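PDB 3L9D: putative GTP pyrophosphokinase, which probably makes the alarmone (p)ppGpp, as a RelA/SpoT-family synthetase does, by transferring pyrophosphate from ATP to a guanosine nucleotide. Local coordinates for residues A[48-53]-A[155-160]; A[66-71]-A[225-230]; A[70-75]-A[175-180]; A[91-96]-A[100-105]; A[147-152]-A[211-216]. One frame throughout, in Å; residues are numbered along the deposited sequence.

Interaction 1 of 5, residues A[48-53]-A[155-160]; sequences VGELKI and VEYPVD
The phenol ring of Y157 has L51 over one face and the carboxylate of E50 at its edge, a pairing that packs helix 42-64 against strand 150-161 in the helix-on-sheet layering of the RelA/SpoT synthetase fold. CG of L51 stands above the ring centre, while its CD2 makes an off-centre CH-pi contact 4.2 Å from the centroid of the Y157 ring. At the rim, OE1 of E50 lies in the ring plane, though the carboxylate as a whole is turned 70° from it. The Y157 side chain, CG anti to the backbone N (chi1 -174°), points from the strand toward the helix; M131 also touches Y157. The axes of segments 48-53 and 155-160 run at 112° to each other. V159 adds its CG2, next to OE2 of E50. Both carboxylate oxygens have partners: Y157 OH donates to E50 OE1 at 2.6 Å, although the position of this hydroxyl is doubtful, and a water donates to E50 OE2 at 2.6 Å and to the D160 carbonyl O at 3.1 Å.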
# COMPACT_ATOMS: atom_id res chain seq x y z
N VAL A 48 10.09 4.77 6.37
CA VAL A 48 9.63 3.42 6.04
C VAL A 48 9.88 2.48 7.20
O VAL A 48 9.06 1.60 7.49
CB VAL A 48 10.31 2.85 4.78
CG1 VAL A 48 9.90 1.41 4.56
CG2 VAL A 48 9.94 3.67 3.57
N GLY A 49 11.02 2.66 7.86
CA GLY A 49 11.41 1.80 8.97
C GLY A 49 10.50 1.97 10.18
O GLY A 49 10.05 0.97 10.74
N GLU A 50 10.21 3.23 10.55
CA GLU A 50 9.28 3.53 11.65
C GLU A 50 7.82 3.15 11.33
O GLU A 50 7.11 2.57 12.17
CB GLU A 50 9.34 5.01 11.99
CG GLU A 50 10.76 5.49 12.31
CD GLU A 50 10.83 6.97 12.55
OE1 GLU A 50 9.79 7.56 12.95
OE2 GLU A 50 11.91 7.55 12.35
N LEU A 51 7.38 3.48 10.12
CA LEU A 51 6.04 3.10 9.71
C LEU A 51 5.87 1.58 9.75
O LEU A 51 4.83 1.07 10.17
CB LEU A 51 5.68 3.70 8.33
CG LEU A 51 5.49 5.22 8.40
CD1 LEU A 51 5.67 5.87 7.04
CD2 LEU A 51 4.14 5.59 8.99
N LYS A 52 6.89 0.85 9.31
CA LYS A 52 6.85 -0.61 9.37
C LYS A 52 6.59 -1.06 10.80
O LYS A 52 5.64 -1.78 11.06
CB LYS A 52 8.15 -1.24 8.88
CG LYS A 52 8.28 -1.34 7.39
CD LYS A 52 9.26 -2.44 7.01
CE LYS A 52 9.47 -2.51 5.51
NZ LYS A 52 10.72 -3.26 5.19
N ILE A 53 7.43 -0.62 11.73
CA ILE A 53 7.33 -1.09 13.11
C ILE A 53 6.02 -0.62 13.77
O ILE A 53 5.36 -1.39 14.47
CB ILE A 53 8.61 -0.74 13.92
CG1 ILE A 53 9.35 -2.02 14.36
CG2 ILE A 53 8.30 0.16 15.08
CD1 ILE A 53 9.99 -2.85 13.17
N VAL A 155 -0.16 9.80 3.56
CA VAL A 155 -0.00 10.34 4.88
C VAL A 155 1.20 11.27 4.92
O VAL A 155 2.21 11.03 4.26
CB VAL A 155 0.10 9.23 5.97
CG1 VAL A 155 -1.22 8.46 6.09
CG2 VAL A 155 1.31 8.28 5.70
N GLU A 156 1.06 12.38 5.66
CA GLU A 156 2.19 13.22 6.02
C GLU A 156 2.74 12.66 7.31
O GLU A 156 2.00 12.48 8.28
CB GLU A 156 1.76 14.65 6.28
CG GLU A 156 1.36 15.43 5.08
CD GLU A 156 0.93 16.84 5.44
OE1 GLU A 156 1.03 17.21 6.64
OE2 GLU A 156 0.51 17.57 4.53
N TYR A 157 4.04 12.40 7.32
CA TYR A 157 4.70 11.77 8.44
C TYR A 157 5.89 12.60 8.86
O TYR A 157 6.80 12.84 8.06
CB TYR A 157 5.14 10.35 8.09
CG TYR A 157 5.70 9.62 9.27
CD1 TYR A 157 4.85 9.10 10.24
CD2 TYR A 157 7.07 9.49 9.45
CE1 TYR A 157 5.37 8.43 11.35
CE2 TYR A 157 7.59 8.83 10.57
CZ TYR A 157 6.73 8.30 11.50
OH TYR A 157 7.22 7.65 12.60
N PRO A 158 5.88 13.09 10.11
CA PRO A 158 7.02 13.86 10.61
C PRO A 158 8.13 12.92 11.05
O PRO A 158 7.92 12.07 11.91
CB PRO A 158 6.44 14.60 11.81
CG PRO A 158 4.97 14.63 11.58
CD PRO A 158 4.67 13.32 10.92
N VAL A 159 9.30 13.07 10.44
CA VAL A 159 10.44 12.26 10.83
C VAL A 159 11.56 13.13 11.36
O VAL A 159 12.04 14.02 10.67
CB VAL A 159 10.94 11.39 9.67
CG1 VAL A 159 11.22 12.23 8.46
CG2 VAL A 159 12.19 10.62 10.09
N ASP A 160 11.98 12.88 12.60
CA ASP A 160 13.11 13.61 13.17
C ASP A 160 14.42 13.06 12.66
O ASP A 160 14.64 11.87 12.74
CB ASP A 160 13.07 13.59 14.71
CG ASP A 160 11.91 14.39 15.26
OD1 ASP A 160 12.12 15.57 15.64
OD2 ASP A 160 10.79 13.87 15.28
O HOH W 1 13.62 9.11 13.56

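Interaction 2 of 5, residues A[66-71]-A[225-230]; sequences KRHSPI and DIKEAQ
A chi1 of 175° turns the H68 imidazole away from its own backbone N and toward helix 223-230, where the K227 chain, fully extended beyond a chi1 of -65°, meets it at about a right angle. The methylene run of K227 passes across one face of the ring. CE lies over that face, displaced toward the rim, 4.0 Å from the centroid of the H68 ring, and makes a CH-pi contact; its closest ring atom is H68 CD2, 3.7 Å from K227 CE. Further back, K227 CD sits 3.9 Å from H68 CG, so successive carbons of the lysine follow the ring rather than a single methylene touching it. The ammonium has gone past the imidazole, with K227 NZ 4.5 Å from H68 NE2. H68 NE2 is hydrogen-bonded to D117, whose side chain also touches K227; lysine and aspartate would probably act on the ring's ionisation in opposite directions, and its charge is not determined. Near the ring plane, Q230 brings NE2 to 4.2 Å from H68 ND1, while its OE1 is held by Q113. K66, with positive phi, is the C-prime residue of a Schellman motif ending helix 42-64. From there the loop carrying H68 departs toward strand 73-78, and the contact joins it to the C-terminal helix 223-230, with the start of helix 117-126 alongside.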
# COMPACT_ATOMS: atom_id res chain seq x y z
N LYS A 66 -6.49 -11.18 21.91
CA LYS A 66 -7.17 -12.32 21.30
C LYS A 66 -8.41 -11.95 20.46
O LYS A 66 -9.50 -12.45 20.68
CB LYS A 66 -7.53 -13.38 22.36
CG LYS A 66 -6.34 -14.19 22.89
N ARG A 67 -8.22 -11.08 19.49
CA ARG A 67 -9.22 -10.71 18.51
C ARG A 67 -8.68 -10.86 17.10
O ARG A 67 -7.52 -10.90 16.91
CB ARG A 67 -9.69 -9.27 18.70
CG ARG A 67 -9.98 -8.88 20.09
CD ARG A 67 -9.77 -7.43 20.29
NE ARG A 67 -10.60 -6.62 19.42
CZ ARG A 67 -10.56 -5.31 19.38
NH1 ARG A 67 -9.73 -4.66 20.14
NH2 ARG A 67 -11.33 -4.66 18.55
N HIS A 68 -9.55 -10.93 16.11
CA HIS A 68 -9.10 -10.91 14.72
C HIS A 68 -8.38 -9.60 14.39
O HIS A 68 -8.83 -8.49 14.74
CB HIS A 68 -10.26 -11.08 13.75
CG HIS A 68 -9.86 -10.95 12.31
ND1 HIS A 68 -9.11 -11.90 11.65
CD2 HIS A 68 -10.13 -9.98 11.40
CE1 HIS A 68 -8.92 -11.52 10.40
NE2 HIS A 68 -9.53 -10.36 10.22
N SER A 69 -7.26 -9.76 13.69
CA SER A 69 -6.44 -8.65 13.26
C SER A 69 -6.72 -8.31 11.80
O SER A 69 -6.60 -9.16 10.92
CB SER A 69 -4.96 -9.00 13.43
OG SER A 69 -4.12 -7.96 12.97
N PRO A 70 -7.09 -7.05 11.53
CA PRO A 70 -7.34 -6.56 10.17
C PRO A 70 -6.07 -6.61 9.33
O PRO A 70 -6.15 -6.67 8.10
CB PRO A 70 -7.76 -5.10 10.38
CG PRO A 70 -8.04 -4.97 11.85
CD PRO A 70 -7.18 -5.97 12.53
N ILE A 71 -4.92 -6.56 9.99
CA ILE A 71 -3.64 -6.56 9.29
C ILE A 71 -3.00 -7.94 9.37
O ILE A 71 -2.91 -8.53 10.46
CB ILE A 71 -2.67 -5.51 9.86
CG1 ILE A 71 -3.24 -4.10 9.73
CG2 ILE A 71 -1.33 -5.57 9.15
CD1 ILE A 71 -2.29 -3.01 10.26
N ASP A 225 -16.97 -17.08 9.78
CA ASP A 225 -16.73 -18.47 10.16
C ASP A 225 -15.23 -18.75 10.26
O ASP A 225 -14.75 -19.23 11.28
CB ASP A 225 -17.40 -19.40 9.14
CG ASP A 225 -17.81 -20.73 9.74
OD1 ASP A 225 -18.37 -21.56 8.99
OD2 ASP A 225 -17.59 -20.95 10.95
N ILE A 226 -14.50 -18.43 9.20
CA ILE A 226 -13.05 -18.55 9.23
C ILE A 226 -12.43 -17.83 10.43
O ILE A 226 -11.56 -18.39 11.09
CB ILE A 226 -12.38 -18.01 7.95
CG1 ILE A 226 -12.81 -18.85 6.75
CG2 ILE A 226 -10.86 -18.00 8.12
CD1 ILE A 226 -12.55 -18.21 5.42
N LYS A 227 -12.86 -16.60 10.70
CA LYS A 227 -12.26 -15.81 11.79
C LYS A 227 -12.47 -16.56 13.08
O LYS A 227 -11.58 -16.62 13.94
CB LYS A 227 -12.90 -14.42 11.93
CG LYS A 227 -12.71 -13.46 10.76
CD LYS A 227 -13.39 -12.13 11.08
CE LYS A 227 -13.30 -11.12 9.94
NZ LYS A 227 -14.05 -9.87 10.25
N GLU A 228 -13.67 -17.11 13.21
CA GLU A 228 -14.06 -17.85 14.39
C GLU A 228 -13.15 -19.06 14.60
O GLU A 228 -12.73 -19.34 15.72
CB GLU A 228 -15.52 -18.28 14.28
CG GLU A 228 -16.13 -18.78 15.57
CD GLU A 228 -17.65 -18.67 15.58
OE1 GLU A 228 -18.22 -18.00 14.67
OE2 GLU A 228 -18.28 -19.25 16.49
N ALA A 229 -12.85 -19.77 13.52
CA ALA A 229 -11.99 -20.94 13.60
C ALA A 229 -10.57 -20.54 14.04
O ALA A 229 -10.00 -21.15 14.94
CB ALA A 229 -11.97 -21.68 12.28
N GLN A 230 -10.01 -19.52 13.39
CA GLN A 230 -8.67 -19.05 13.72
C GLN A 230 -8.56 -18.57 15.16
O GLN A 230 -7.52 -18.74 15.79
CB GLN A 230 -8.25 -17.91 12.79
CG GLN A 230 -8.21 -18.31 11.32
CD GLN A 230 -8.03 -17.12 10.41
OE1 GLN A 230 -7.96 -17.26 9.19
NE2 GLN A 230 -7.98 -15.92 11.00

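Interaction 3 of 5, residues A[70-75]-A[175-180]; sequences PIEFVT and RTLAMN
At a classic beta bulge, where E72 and F73 both face M111, the start of strand 73-78 meets the first turn of helix 177-193, whose L177 touches both bulge residues. The two methyls of L177 divide the work: CD1 approaches the F73 ring obliquely, 4.1 Å from F73 CE2, whereas CD2 lies by the carboxylate of E72, modelled closer than such atoms normally pack, so that its detail is doubtful. F73 reaches over from chi1 65°, its CG between the backbone N and carbonyl carbon; M111 of the adjoining strand touches both F73 and L177. A capping box starts the helix: T176 OG1 accepts from M179 N at 3.1 Å. One turn on, N180 OD1 receives R175 NH1 at 2.9 Å, with the oxygen nearly in the guanidinium plane. Between the segments, then, F73 and L177 form apolar packing and the E72 carboxylate gains no hydrogen-bonding partner from L177, while the polar bonds instead fix the strand-to-helix junction that presents the leucine.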
# COMPACT_ATOMS: atom_id res chain seq x y z
N PRO A 70 -7.09 -7.05 11.53
CA PRO A 70 -7.34 -6.56 10.17
C PRO A 70 -6.07 -6.61 9.33
O PRO A 70 -6.15 -6.67 8.10
CB PRO A 70 -7.76 -5.10 10.38
CG PRO A 70 -8.04 -4.97 11.85
CD PRO A 70 -7.18 -5.97 12.53
N ILE A 71 -4.92 -6.56 9.99
CA ILE A 71 -3.64 -6.56 9.29
C ILE A 71 -3.00 -7.94 9.37
O ILE A 71 -2.91 -8.53 10.46
CB ILE A 71 -2.67 -5.51 9.86
CG1 ILE A 71 -3.24 -4.10 9.73
CG2 ILE A 71 -1.33 -5.57 9.15
CD1 ILE A 71 -2.29 -3.01 10.26
N GLU A 72 -2.56 -8.47 8.23
CA GLU A 72 -1.92 -9.77 8.23
C GLU A 72 -0.43 -9.61 8.25
O GLU A 72 0.25 -10.26 9.03
CB GLU A 72 -2.35 -10.61 7.03
CG GLU A 72 -3.48 -11.54 7.37
CD GLU A 72 -3.53 -12.72 6.43
OE1 GLU A 72 -3.68 -12.51 5.20
OE2 GLU A 72 -3.42 -13.87 6.92
N PHE A 73 0.09 -8.75 7.37
CA PHE A 73 1.49 -8.37 7.45
C PHE A 73 1.80 -7.09 6.70
O PHE A 73 0.94 -6.51 6.07
CB PHE A 73 2.40 -9.49 7.01
CG PHE A 73 2.25 -9.86 5.57
CD1 PHE A 73 3.15 -9.35 4.63
CD2 PHE A 73 1.24 -10.73 5.16
CE1 PHE A 73 3.03 -9.71 3.27
CE2 PHE A 73 1.13 -11.10 3.82
CZ PHE A 73 2.01 -10.58 2.87
N VAL A 74 3.05 -6.67 6.76
CA VAL A 74 3.41 -5.34 6.34
C VAL A 74 4.76 -5.32 5.67
O VAL A 74 5.76 -5.76 6.26
CB VAL A 74 3.46 -4.40 7.55
CG1 VAL A 74 3.95 -3.03 7.13
CG2 VAL A 74 2.10 -4.34 8.22
N THR A 75 4.79 -4.78 4.46
CA THR A 75 6.02 -4.62 3.70
C THR A 75 6.19 -3.14 3.36
O THR A 75 5.30 -2.34 3.62
CB THR A 75 5.94 -5.44 2.41
OG1 THR A 75 4.94 -4.87 1.54
CG2 THR A 75 5.57 -6.87 2.74
N ARG A 175 -4.24 -4.06 0.74
CA ARG A 175 -4.53 -5.08 -0.26
C ARG A 175 -4.83 -6.44 0.35
O ARG A 175 -4.24 -6.80 1.37
CB ARG A 175 -3.31 -5.26 -1.17
CG ARG A 175 -3.01 -4.08 -2.06
CD ARG A 175 -1.77 -4.34 -2.88
NE ARG A 175 -1.51 -3.28 -3.86
CZ ARG A 175 -0.50 -3.30 -4.72
NH1 ARG A 175 0.35 -4.32 -4.74
NH2 ARG A 175 -0.34 -2.30 -5.58
N THR A 176 -5.69 -7.21 -0.29
CA THR A 176 -5.74 -8.65 0.03
C THR A 176 -4.52 -9.37 -0.54
O THR A 176 -3.79 -8.85 -1.38
CB THR A 176 -7.04 -9.34 -0.48
OG1 THR A 176 -7.21 -9.13 -1.89
CG2 THR A 176 -8.24 -8.83 0.27
N LEU A 177 -4.30 -10.59 -0.08
CA LEU A 177 -3.21 -11.38 -0.61
C LEU A 177 -3.38 -11.53 -2.14
O LEU A 177 -2.42 -11.31 -2.91
CB LEU A 177 -3.20 -12.73 0.11
CG LEU A 177 -2.80 -12.76 1.61
CD1 LEU A 177 -2.59 -11.34 2.23
CD2 LEU A 177 -3.78 -13.60 2.48
N ALA A 178 -4.60 -11.85 -2.58
CA ALA A 178 -4.89 -11.98 -4.01
C ALA A 178 -4.71 -10.68 -4.78
O ALA A 178 -4.16 -10.68 -5.90
CB ALA A 178 -6.29 -12.55 -4.23
N MET A 179 -5.17 -9.57 -4.20
CA MET A 179 -4.99 -8.26 -4.82
C MET A 179 -3.53 -7.98 -5.06
O MET A 179 -3.14 -7.50 -6.13
CB MET A 179 -5.55 -7.15 -3.93
CG MET A 179 -7.01 -6.82 -4.18
SD MET A 179 -7.62 -5.71 -2.90
CE MET A 179 -9.05 -6.64 -2.37
N ASN A 180 -2.72 -8.27 -4.06
CA ASN A 180 -1.30 -8.04 -4.14
C ASN A 180 -0.61 -8.96 -5.15
O ASN A 180 0.24 -8.51 -5.90
CB ASN A 180 -0.64 -8.18 -2.79
CG ASN A 180 0.82 -7.81 -2.84
OD1 ASN A 180 1.18 -6.71 -3.29
ND2 ASN A 180 1.68 -8.73 -2.41

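Interaction 4 of 5, residues A[91-96]-A[100-105]; sequences RGIKKE and QDMQDI
R91 reaches D104 with both terminal nitrogens, yet each bond is weak: R91 NH2 donates to D104 OD2 at 3.4 Å and R91 NH1 to D104 OD1 at 3.5 Å. The guanidinium and carboxylate planes are 55° apart, well short of a coplanar two-pronged pairing, which fits the long distances of this salt bridge. D104 OD2 also has a long, weak ion pair with K79, so the carboxylate charge would probably be partly offset by both cations. M102 fills in beside the pair, its SD at the guanidinium edge, in plane, and its CE 3.5 Å from R91 NH1. A bend at chi3 (-47°) folds the methyl back, placing M102 CE 4.0 Å from I93 CD1. I93 also lays CD1 3.8 Å from D101 CB, a small aliphatic contact next to the salt bridge. At the other end a water accepts from Q100 N at 2.6 Å and gives a weak bond to E96 O, tying the backbones together; K95 and E96 form a weak salt bridge of their own. These links close a short connection in which the chain leaves helix 81-91 at G92, passes through helix 98-101 and enters strand 106-112, with M102 packed back on I84, K87 and M88 of helix 81-91.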
# COMPACT_ATOMS: atom_id res chain seq x y z
N ARG A 91 4.98 13.75 -14.17
CA ARG A 91 4.11 14.68 -13.45
C ARG A 91 4.60 16.14 -13.49
O ARG A 91 3.92 17.04 -13.03
CB ARG A 91 3.95 14.23 -11.99
CG ARG A 91 3.40 12.82 -11.74
CD ARG A 91 3.66 12.41 -10.25
NE ARG A 91 3.26 11.03 -9.91
CZ ARG A 91 3.92 10.22 -9.07
NH1 ARG A 91 5.04 10.63 -8.47
NH2 ARG A 91 3.47 9.00 -8.82
N GLY A 92 5.81 16.38 -13.98
CA GLY A 92 6.35 17.73 -14.00
C GLY A 92 6.72 18.30 -12.63
O GLY A 92 6.43 19.46 -12.32
N ILE A 93 7.37 17.49 -11.80
CA ILE A 93 7.80 17.90 -10.47
C ILE A 93 9.30 18.20 -10.48
O ILE A 93 10.11 17.30 -10.76
CB ILE A 93 7.51 16.79 -9.45
CG1 ILE A 93 6.05 16.32 -9.60
CG2 ILE A 93 7.85 17.24 -8.03
CD1 ILE A 93 5.42 15.82 -8.32
N LYS A 94 9.67 19.45 -10.20
CA LYS A 94 11.09 19.84 -10.16
C LYS A 94 11.70 19.32 -8.86
O LYS A 94 10.97 19.03 -7.90
CB LYS A 94 11.24 21.36 -10.25
CG LYS A 94 10.71 21.95 -11.57
CD LYS A 94 10.70 23.50 -11.55
N LYS A 95 13.03 19.18 -8.80
CA LYS A 95 13.66 18.61 -7.61
C LYS A 95 13.42 19.44 -6.34
O LYS A 95 13.23 18.89 -5.26
CB LYS A 95 15.15 18.33 -7.85
CG LYS A 95 15.87 19.36 -8.69
CD LYS A 95 17.35 19.01 -8.88
CE LYS A 95 18.13 20.15 -9.57
NZ LYS A 95 18.15 21.43 -8.77
N GLU A 96 13.39 20.76 -6.48
CA GLU A 96 13.10 21.65 -5.35
C GLU A 96 11.69 21.43 -4.77
O GLU A 96 11.41 21.84 -3.64
CB GLU A 96 13.30 23.13 -5.73
CG GLU A 96 13.08 23.46 -7.22
CD GLU A 96 14.21 22.94 -8.12
OE1 GLU A 96 15.39 22.96 -7.69
OE2 GLU A 96 13.92 22.53 -9.27
N GLN A 100 7.57 18.36 -1.13
CA GLN A 100 6.24 18.93 -0.96
C GLN A 100 5.23 18.41 -1.99
O GLN A 100 4.04 18.44 -1.76
CB GLN A 100 6.29 20.47 -0.94
CG GLN A 100 6.22 21.13 -2.30
CD GLN A 100 5.98 22.64 -2.19
OE1 GLN A 100 5.19 23.22 -2.96
NE2 GLN A 100 6.65 23.28 -1.24
N ASP A 101 5.72 17.90 -3.13
CA ASP A 101 4.81 17.55 -4.22
C ASP A 101 4.70 16.06 -4.58
O ASP A 101 3.71 15.65 -5.17
CB ASP A 101 5.12 18.37 -5.48
CG ASP A 101 4.58 19.81 -5.42
OD1 ASP A 101 3.83 20.16 -4.47
OD2 ASP A 101 4.90 20.58 -6.35
N MET A 102 5.72 15.27 -4.27
CA MET A 102 5.65 13.83 -4.57
C MET A 102 5.11 13.02 -3.37
O MET A 102 5.57 13.17 -2.23
CB MET A 102 7.00 13.29 -5.07
CG MET A 102 6.94 11.83 -5.50
SD MET A 102 8.10 11.33 -6.78
CE MET A 102 7.88 12.67 -7.96
N GLN A 103 4.13 12.17 -3.64
CA GLN A 103 3.32 11.57 -2.58
C GLN A 103 3.75 10.17 -2.17
O GLN A 103 3.43 9.73 -1.07
CB GLN A 103 1.84 11.53 -3.01
CG GLN A 103 1.20 12.89 -3.20
CD GLN A 103 -0.27 12.80 -3.61
OE1 GLN A 103 -0.64 11.96 -4.43
NE2 GLN A 103 -1.10 13.67 -3.06
N ASP A 104 4.44 9.47 -3.06
CA ASP A 104 4.71 8.06 -2.85
C ASP A 104 6.20 7.70 -2.85
O ASP A 104 6.58 6.61 -3.27
CB ASP A 104 3.98 7.23 -3.91
CG ASP A 104 4.35 7.62 -5.35
OD1 ASP A 104 4.97 8.68 -5.58
OD2 ASP A 104 4.02 6.85 -6.28
N ILE A 105 7.04 8.61 -2.40
CA ILE A 105 8.45 8.27 -2.31
C ILE A 105 8.61 7.11 -1.32
O ILE A 105 9.02 6.00 -1.70
CB ILE A 105 9.31 9.49 -1.98
CG1 ILE A 105 9.21 10.49 -3.14
CG2 ILE A 105 10.76 9.09 -1.71
CD1 ILE A 105 10.11 11.69 -3.02
O HOH W 2 9.34 20.26 -1.57

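Interaction 5 of 5, residues A[147-152]-A[211-216]; sequences GYRSYH and IAFQLD
R149 and F213 cross at about a right angle, with the phenyl ring set against one face of the guanidinium. CD1 of F213 stands over the centre of that face, 3.3 Å from R149 CZ, and CE1 follows at 3.5 Å from R149 NH1. Because the two planes are 52° apart, this is an oblique approach and not a parallel stack. Bends at chi2 (-121°) and chi3 (-80°) swing the arginine round to meet the ring, which extends from helix 199-221 toward the loop that leads into strand 150-161. D216, one turn further along, runs past R149 in the opposite sense: its CB lies at the guanidinium edge, 3.5 Å from R149 NH2, and the direct salt bridge from R149 NH2 to D216 OD2 is long at 3.7 Å. A water makes the closer link, accepting from R149 NE at 2.9 Å and donating to D216 OD2 at 2.9 Å. That oxygen is also bound by the hydroxyl of T176, at the N-cap of helix 177-193. A buried arginine, bridged by water to a helix carboxylate, thus joins loop to helix where the helices that follow the sheet in the chain pack beside it in this RelA/SpoT-type fold.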
# COMPACT_ATOMS: atom_id res chain seq x y z
N GLY A 147 -10.05 -6.09 -13.18
CA GLY A 147 -8.96 -5.11 -13.12
C GLY A 147 -8.31 -4.94 -11.74
O GLY A 147 -8.64 -5.64 -10.77
N TYR A 148 -7.37 -3.99 -11.68
CA TYR A 148 -6.69 -3.57 -10.45
C TYR A 148 -7.63 -3.37 -9.25
O TYR A 148 -8.76 -2.89 -9.38
CB TYR A 148 -5.96 -2.25 -10.74
CG TYR A 148 -5.11 -1.71 -9.61
CD1 TYR A 148 -3.91 -2.33 -9.28
CD2 TYR A 148 -5.48 -0.56 -8.92
CE1 TYR A 148 -3.11 -1.84 -8.28
CE2 TYR A 148 -4.68 -0.06 -7.91
CZ TYR A 148 -3.50 -0.71 -7.59
OH TYR A 148 -2.69 -0.23 -6.58
N ARG A 149 -7.15 -3.74 -8.07
CA ARG A 149 -7.96 -3.61 -6.87
C ARG A 149 -7.02 -3.26 -5.73
O ARG A 149 -6.12 -4.03 -5.41
CB ARG A 149 -8.64 -4.93 -6.55
CG ARG A 149 -9.87 -5.22 -7.34
CD ARG A 149 -11.05 -5.39 -6.41
NE ARG A 149 -11.12 -6.70 -5.77
CZ ARG A 149 -12.02 -7.03 -4.83
NH1 ARG A 149 -12.92 -6.13 -4.42
NH2 ARG A 149 -12.03 -8.26 -4.30
N SER A 150 -7.23 -2.11 -5.12
CA SER A 150 -6.35 -1.66 -4.06
C SER A 150 -6.94 -0.41 -3.42
O SER A 150 -7.84 0.20 -3.97
CB SER A 150 -4.96 -1.39 -4.62
OG SER A 150 -4.05 -1.09 -3.58
N TYR A 151 -6.43 -0.03 -2.26
CA TYR A 151 -6.85 1.21 -1.64
C TYR A 151 -5.62 2.05 -1.29
O TYR A 151 -4.72 1.58 -0.59
CB TYR A 151 -7.68 0.92 -0.38
CG TYR A 151 -8.54 2.08 0.05
CD1 TYR A 151 -9.91 2.06 -0.14
CD2 TYR A 151 -7.97 3.21 0.64
CE1 TYR A 151 -10.70 3.11 0.25
CE2 TYR A 151 -8.76 4.29 1.03
CZ TYR A 151 -10.12 4.23 0.83
OH TYR A 151 -10.93 5.29 1.20
N HIS A 152 -5.56 3.29 -1.76
CA HIS A 152 -4.38 4.12 -1.55
C HIS A 152 -4.61 5.22 -0.55
O HIS A 152 -5.54 5.99 -0.69
CB HIS A 152 -3.92 4.74 -2.86
CG HIS A 152 -3.63 3.75 -3.94
ND1 HIS A 152 -2.96 4.08 -5.09
CD2 HIS A 152 -3.91 2.43 -4.04
CE1 HIS A 152 -2.85 3.01 -5.86
NE2 HIS A 152 -3.42 1.99 -5.24
N ILE A 211 -10.50 -13.79 -11.74
CA ILE A 211 -10.28 -14.92 -10.84
C ILE A 211 -9.82 -14.43 -9.48
O ILE A 211 -10.27 -14.93 -8.44
CB ILE A 211 -9.23 -15.89 -11.41
CG1 ILE A 211 -9.74 -16.51 -12.71
CG2 ILE A 211 -8.87 -16.97 -10.39
CD1 ILE A 211 -8.71 -17.35 -13.39
N ALA A 212 -8.94 -13.44 -9.48
CA ALA A 212 -8.51 -12.80 -8.25
C ALA A 212 -9.73 -12.31 -7.45
O ALA A 212 -9.89 -12.65 -6.26
CB ALA A 212 -7.56 -11.64 -8.55
N PHE A 213 -10.59 -11.54 -8.10
CA PHE A 213 -11.79 -11.03 -7.47
C PHE A 213 -12.71 -12.14 -6.92
O PHE A 213 -13.27 -12.01 -5.82
CB PHE A 213 -12.56 -10.13 -8.45
CG PHE A 213 -13.82 -9.56 -7.89
CD1 PHE A 213 -13.82 -8.32 -7.27
CD2 PHE A 213 -15.02 -10.26 -7.96
CE1 PHE A 213 -14.98 -7.79 -6.74
CE2 PHE A 213 -16.18 -9.74 -7.43
CZ PHE A 213 -16.16 -8.49 -6.82
N GLN A 214 -12.90 -13.21 -7.70
CA GLN A 214 -13.82 -14.29 -7.30
C GLN A 214 -13.39 -14.95 -5.99
O GLN A 214 -14.21 -15.18 -5.10
CB GLN A 214 -13.96 -15.36 -8.39
CG GLN A 214 -15.16 -15.19 -9.29
CD GLN A 214 -16.40 -14.74 -8.52
OE1 GLN A 214 -16.86 -15.43 -7.60
NE2 GLN A 214 -16.95 -13.58 -8.90
N LEU A 215 -12.09 -15.27 -5.91
CA LEU A 215 -11.48 -15.89 -4.74
C LEU A 215 -11.76 -15.07 -3.50
O LEU A 215 -12.23 -15.61 -2.49
CB LEU A 215 -9.96 -16.04 -4.96
CG LEU A 215 -9.09 -16.65 -3.86
CD1 LEU A 215 -9.66 -17.99 -3.41
CD2 LEU A 215 -7.67 -16.81 -4.36
N ASP A 216 -11.48 -13.76 -3.59
CA ASP A 216 -11.77 -12.81 -2.51
C ASP A 216 -13.27 -12.72 -2.22
O ASP A 216 -13.69 -12.69 -1.06
CB ASP A 216 -11.27 -11.40 -2.85
CG ASP A 216 -9.84 -11.13 -2.37
OD1 ASP A 216 -9.37 -11.77 -1.40
OD2 ASP A 216 -9.19 -10.26 -2.99
O HOH W 3 -9.37 -8.99 -5.58

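Interactions 1, 3 and 5 reach the same mixed sheet. Interactions 1 and 5 both use strand 150-161, yet their centres are about 27 Å apart on opposite sides of the chain's centre. Interactions 3 and 5 are close neighbours, about 11 Å between centres, and touch directly through T176 and D216. Interaction 2 shares P70 and I71 with interaction 3 and joins the C-terminal helix to the loop before strand 73-78. Interaction 4, local in sequence, has its centre about 40 Å from that of interaction 2. Along the chain, interaction 1 crosses 2, 3 and 5, and 3 crosses 5; interaction 4 closes between the segments of 1, 2 and 3, before 5 opens. Parts distant in sequence thus meet round the sheet.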